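Local coordinates for DinB-like domain-containing protein (Enterococcus faecalis, PDB 3CEX) that is of unknown function but belongs to the DinB superfamily of helical-bundle proteins, at residues Pro39-Trp49 against His91-Val101. Numbering follows the deposited sequence.
Sequences PLIKSVTWLMW and HTPEEAAKVVV
An aromatic cluster of Trp46, Trp49 and His91 joins the start of helix 44-62 to the chain just ahead of the short helix 93-96, and contacts of Ala96 and Val99 extend the join to that helix and the chain beyond it, a worked example of how a bundle helix can hold a mostly irregular connection. The indole NE1 of Trp46 donates to His91 ND1 at 3.0 Å, a nearly straight bond (167°). The acceptor lies close to the indole plane, whereas the N-H reaches the imidazole from 34° out of its plane. At the neighbouring CE1 the imidazole meets the second indole rim to rim, 3.5 Å from Trp49 CH2.

Val99 packs against both indoles where they meet. With CG1 anti to the backbone N (chi1 179°), its methyls divide the work: CG2 touches Trp46 CD1 at 3.6 Å and makes a CH-pi contact over the six-membered ring of Trp49, while CG1 packs 3.8 Å from Trp49 CD2. Ala96 CB sits beside Trp46 NE1. The bent chain of Lys42 lays CE over one face of that indole, and Trp49 CZ3 lies over the opposite face. Water links Lys42 NZ to His91 O. Ser43 OG, which caps the helix by accepting from Trp46 N (2.9 Å), also meets a water close to Ala96 O and Val99 O.

Because ND1 accepts the indole N-H, the geometry is consistent with an imidazole proton on NE2.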
loop_
_atom_site.group_PDB
_atom_site.type_symbol
_atom_site.label_atom_id
_atom_site.label_comp_id
_atom_site.label_asym_id
_atom_site.label_seq_id
_atom_site.Cartn_x
_atom_site.Cartn_y
_atom_site.Cartn_z
ATOM N N PRO A 39 -12.026 2.849 -17.821
ATOM C CA PRO A 39 -13.076 3.288 -16.887
ATOM C C PRO A 39 -12.796 3.076 -15.401
ATOM O O PRO A 39 -13.175 3.929 -14.589
ATOM C CB PRO A 39 -14.307 2.491 -17.355
ATOM C CG PRO A 39 -14.073 2.310 -18.811
ATOM C CD PRO A 39 -12.589 2.132 -18.984
ATOM N N LEU A 40 -12.113 1.974 -15.052
ATOM C CA LEU A 40 -11.893 1.575 -13.664
ATOM C C LEU A 40 -10.438 1.732 -13.224
ATOM O O LEU A 40 -10.099 1.346 -12.120
ATOM C CB LEU A 40 -12.329 0.106 -13.439
ATOM C CG LEU A 40 -13.748 -0.273 -13.896
ATOM C CD1 LEU A 40 -14.065 -1.756 -13.741
ATOM C CD2 LEU A 40 -14.755 0.578 -13.133
ATOM N N ILE A 41 -9.598 2.270 -14.102
ATOM C CA ILE A 41 -8.221 2.539 -13.816
ATOM C C ILE A 41 -8.053 4.065 -13.762
ATOM O O ILE A 41 -8.149 4.753 -14.795
ATOM C CB ILE A 41 -7.301 1.933 -14.887
ATOM C CG1 ILE A 41 -7.556 0.434 -15.040
ATOM C CG2 ILE A 41 -5.834 2.261 -14.563
ATOM C CD1 ILE A 41 -7.315 -0.386 -13.758
ATOM N N LYS A 42 -7.881 4.584 -12.565
ATOM C CA LYS A 42 -7.693 6.012 -12.314
ATOM C C LYS A 42 -6.351 6.548 -12.847
ATOM O O LYS A 42 -5.337 5.834 -12.911
ATOM C CB LYS A 42 -7.834 6.316 -10.805
ATOM C CG LYS A 42 -9.165 5.866 -10.117
ATOM C CD LYS A 42 -10.378 6.693 -10.618
ATOM C CE LYS A 42 -11.544 6.601 -9.623
ATOM N NZ LYS A 42 -12.316 5.309 -9.703
ATOM N N SER A 43 -6.360 7.807 -13.268
ATOM C CA SER A 43 -5.142 8.530 -13.626
ATOM C C SER A 43 -4.259 8.719 -12.425
ATOM O O SER A 43 -4.737 8.667 -11.283
ATOM C CB SER A 43 -5.487 9.906 -14.212
ATOM O OG SER A 43 -6.042 10.796 -13.262
ATOM N N VAL A 44 -2.975 8.938 -12.671
ATOM C CA VAL A 44 -2.046 9.297 -11.585
ATOM C C VAL A 44 -2.482 10.608 -10.937
ATOM O O VAL A 44 -2.449 10.729 -9.725
ATOM C CB VAL A 44 -0.570 9.333 -12.051
ATOM C CG1 VAL A 44 0.369 9.889 -10.970
ATOM C CG2 VAL A 44 -0.131 7.932 -12.448
ATOM N N THR A 45 -2.959 11.560 -11.725
ATOM C CA THR A 45 -3.483 12.812 -11.157
ATOM C C THR A 45 -4.635 12.525 -10.182
ATOM O O THR A 45 -4.624 13.028 -9.039
ATOM C CB THR A 45 -3.977 13.779 -12.223
ATOM O OG1 THR A 45 -2.874 14.255 -12.988
ATOM C CG2 THR A 45 -4.699 14.993 -11.579
ATOM N N TRP A 46 -5.599 11.695 -10.593
ATOM C CA TRP A 46 -6.717 11.341 -9.669
ATOM C C TRP A 46 -6.214 10.659 -8.387
ATOM O O TRP A 46 -6.650 10.984 -7.287
ATOM C CB TRP A 46 -7.738 10.451 -10.361
ATOM C CG TRP A 46 -9.029 10.244 -9.563
ATOM C CD1 TRP A 46 -10.209 10.898 -9.763
ATOM C CD2 TRP A 46 -9.254 9.345 -8.459
ATOM N NE1 TRP A 46 -11.147 10.471 -8.877
ATOM C CE2 TRP A 46 -10.598 9.524 -8.051
ATOM C CE3 TRP A 46 -8.463 8.402 -7.782
ATOM C CZ2 TRP A 46 -11.179 8.788 -6.991
ATOM C CZ3 TRP A 46 -9.034 7.681 -6.710
ATOM C CH2 TRP A 46 -10.374 7.891 -6.321
ATOM N N LEU A 47 -5.291 9.701 -8.547
ATOM C CA LEU A 47 -4.751 8.939 -7.405
ATOM C C LEU A 47 -4.026 9.816 -6.397
ATOM O O LEU A 47 -4.201 9.663 -5.188
ATOM C CB LEU A 47 -3.816 7.823 -7.904
ATOM C CG LEU A 47 -4.575 6.700 -8.609
ATOM C CD1 LEU A 47 -3.656 5.819 -9.450
ATOM C CD2 LEU A 47 -5.353 5.839 -7.539
HETATM N N MSE A 48 -3.204 10.731 -6.887
HETATM C CA MSE A 48 -2.469 11.654 -5.997
HETATM C C MSE A 48 -3.378 12.682 -5.359
HETATM O O MSE A 48 -3.261 12.944 -4.199
HETATM C CB MSE A 48 -1.379 12.394 -6.762
HETATM C CG MSE A 48 -0.159 11.660 -6.830
HETATM SE SE MSE A 48 1.362 12.635 -7.550
HETATM C CE MSE A 48 2.136 13.571 -6.066
ATOM N N TRP A 49 -4.288 13.265 -6.127
ATOM C CA TRP A 49 -5.275 14.187 -5.561
ATOM C C TRP A 49 -6.127 13.471 -4.511
ATOM O O TRP A 49 -6.341 13.977 -3.399
ATOM C CB TRP A 49 -6.178 14.713 -6.675
ATOM C CG TRP A 49 -7.399 15.367 -6.155
ATOM C CD1 TRP A 49 -7.497 16.647 -5.684
ATOM C CD2 TRP A 49 -8.713 14.790 -6.021
ATOM N NE1 TRP A 49 -8.765 16.888 -5.289
ATOM C CE2 TRP A 49 -9.533 15.773 -5.484
ATOM C CE3 TRP A 49 -9.262 13.529 -6.313
ATOM C CZ2 TRP A 49 -10.899 15.563 -5.241
ATOM C CZ3 TRP A 49 -10.573 13.312 -6.074
ATOM C CH2 TRP A 49 -11.394 14.321 -5.530
ATOM N N HIS A 91 -16.741 8.639 -6.877
ATOM C CA HIS A 91 -16.761 9.190 -8.224
ATOM C C HIS A 91 -17.202 8.174 -9.234
ATOM O O HIS A 91 -16.736 7.058 -9.226
ATOM C CB HIS A 91 -15.375 9.691 -8.645
ATOM C CG HIS A 91 -14.994 10.985 -8.018
ATOM N ND1 HIS A 91 -13.861 11.686 -8.380
ATOM C CD2 HIS A 91 -15.602 11.713 -7.049
ATOM C CE1 HIS A 91 -13.789 12.783 -7.649
ATOM N NE2 HIS A 91 -14.836 12.826 -6.842
ATOM N N THR A 92 -18.092 8.590 -10.119
ATOM C CA THR A 92 -18.315 7.892 -11.377
ATOM C C THR A 92 -17.066 8.042 -12.276
ATOM O O THR A 92 -16.233 8.940 -12.050
ATOM C CB THR A 92 -19.580 8.437 -12.070
ATOM O OG1 THR A 92 -19.397 9.818 -12.392
ATOM C CG2 THR A 92 -20.783 8.297 -11.135
ATOM N N PRO A 93 -16.895 7.130 -13.257
ATOM C CA PRO A 93 -15.780 7.252 -14.186
ATOM C C PRO A 93 -15.718 8.613 -14.871
ATOM O O PRO A 93 -14.652 9.151 -15.089
ATOM C CB PRO A 93 -16.057 6.156 -15.228
ATOM C CG PRO A 93 -16.867 5.159 -14.513
ATOM C CD PRO A 93 -17.710 5.930 -13.532
ATOM N N GLU A 94 -16.874 9.158 -15.210
ATOM C CA GLU A 94 -16.940 10.427 -15.897
ATOM C C GLU A 94 -16.586 11.591 -14.981
ATOM O O GLU A 94 -15.955 12.546 -15.424
ATOM C CB GLU A 94 -18.325 10.576 -16.528
ATOM C CG GLU A 94 -18.599 9.489 -17.619
ATOM C CD GLU A 94 -19.310 8.186 -17.133
ATOM O OE1 GLU A 94 -19.303 7.848 -15.911
ATOM O OE2 GLU A 94 -19.895 7.498 -18.021
ATOM N N GLU A 95 -16.936 11.489 -13.701
ATOM C CA GLU A 95 -16.495 12.459 -12.689
ATOM C C GLU A 95 -14.994 12.369 -12.418
ATOM O O GLU A 95 -14.328 13.408 -12.279
ATOM C CB GLU A 95 -17.269 12.288 -11.384
ATOM C CG GLU A 95 -18.708 12.806 -11.452
ATOM C CD GLU A 95 -19.527 12.514 -10.194
ATOM O OE1 GLU A 95 -19.248 11.523 -9.496
ATOM O OE2 GLU A 95 -20.499 13.248 -9.935
ATOM N N ALA A 96 -14.462 11.141 -12.359
ATOM C CA ALA A 96 -13.029 10.915 -12.129
ATOM C C ALA A 96 -12.163 11.513 -13.248
ATOM O O ALA A 96 -11.090 12.010 -12.980
ATOM C CB ALA A 96 -12.724 9.392 -11.940
ATOM N N ALA A 97 -12.621 11.443 -14.498
ATOM C CA ALA A 97 -11.904 12.044 -15.629
ATOM C C ALA A 97 -11.791 13.563 -15.527
ATOM O O ALA A 97 -10.998 14.157 -16.229
ATOM C CB ALA A 97 -12.590 11.676 -16.947
ATOM N N LYS A 98 -12.602 14.185 -14.674
ATOM C CA LYS A 98 -12.564 15.615 -14.481
ATOM C C LYS A 98 -11.520 16.035 -13.454
ATOM O O LYS A 98 -11.294 17.233 -13.261
ATOM C CB LYS A 98 -13.941 16.138 -14.049
ATOM C CG LYS A 98 -14.977 16.054 -15.159
ATOM C CD LYS A 98 -16.230 16.823 -14.779
ATOM C CE LYS A 98 -17.521 16.192 -15.314
ATOM N NZ LYS A 98 -18.182 17.040 -16.304
ATOM N N VAL A 99 -10.898 15.070 -12.775
ATOM C CA VAL A 99 -9.824 15.424 -11.866
ATOM C C VAL A 99 -8.544 15.473 -12.702
ATOM O O VAL A 99 -7.906 14.457 -12.963
ATOM C CB VAL A 99 -9.711 14.478 -10.678
ATOM C CG1 VAL A 99 -8.531 14.918 -9.788
ATOM C CG2 VAL A 99 -11.053 14.443 -9.870
ATOM N N VAL A 100 -8.233 16.677 -13.181
ATOM C CA VAL A 100 -7.070 16.943 -14.006
ATOM C C VAL A 100 -6.443 18.242 -13.506
ATOM O O VAL A 100 -7.134 19.073 -12.918
ATOM C CB VAL A 100 -7.431 17.050 -15.525
ATOM C CG1 VAL A 100 -7.946 15.714 -16.032
ATOM C CG2 VAL A 100 -8.463 18.184 -15.800
ATOM N N VAL A 101 -5.135 18.398 -13.721
ATOM C CA VAL A 101 -4.418 19.598 -13.284
ATOM C C VAL A 101 -3.670 20.246 -14.448
ATOM O O VAL A 101 -3.299 19.579 -15.434
ATOM C CB VAL A 101 -3.399 19.296 -12.149
ATOM C CG1 VAL A 101 -4.107 18.935 -10.838
ATOM C CG2 VAL A 101 -2.425 18.192 -12.577
HETATM O O HOH W 1 -14.268 6.170 -7.876
HETATM O O HOH W 2 -8.366 12.023 -14.020
HETATM O O HOH W 3 -9.222 9.270 -13.241
#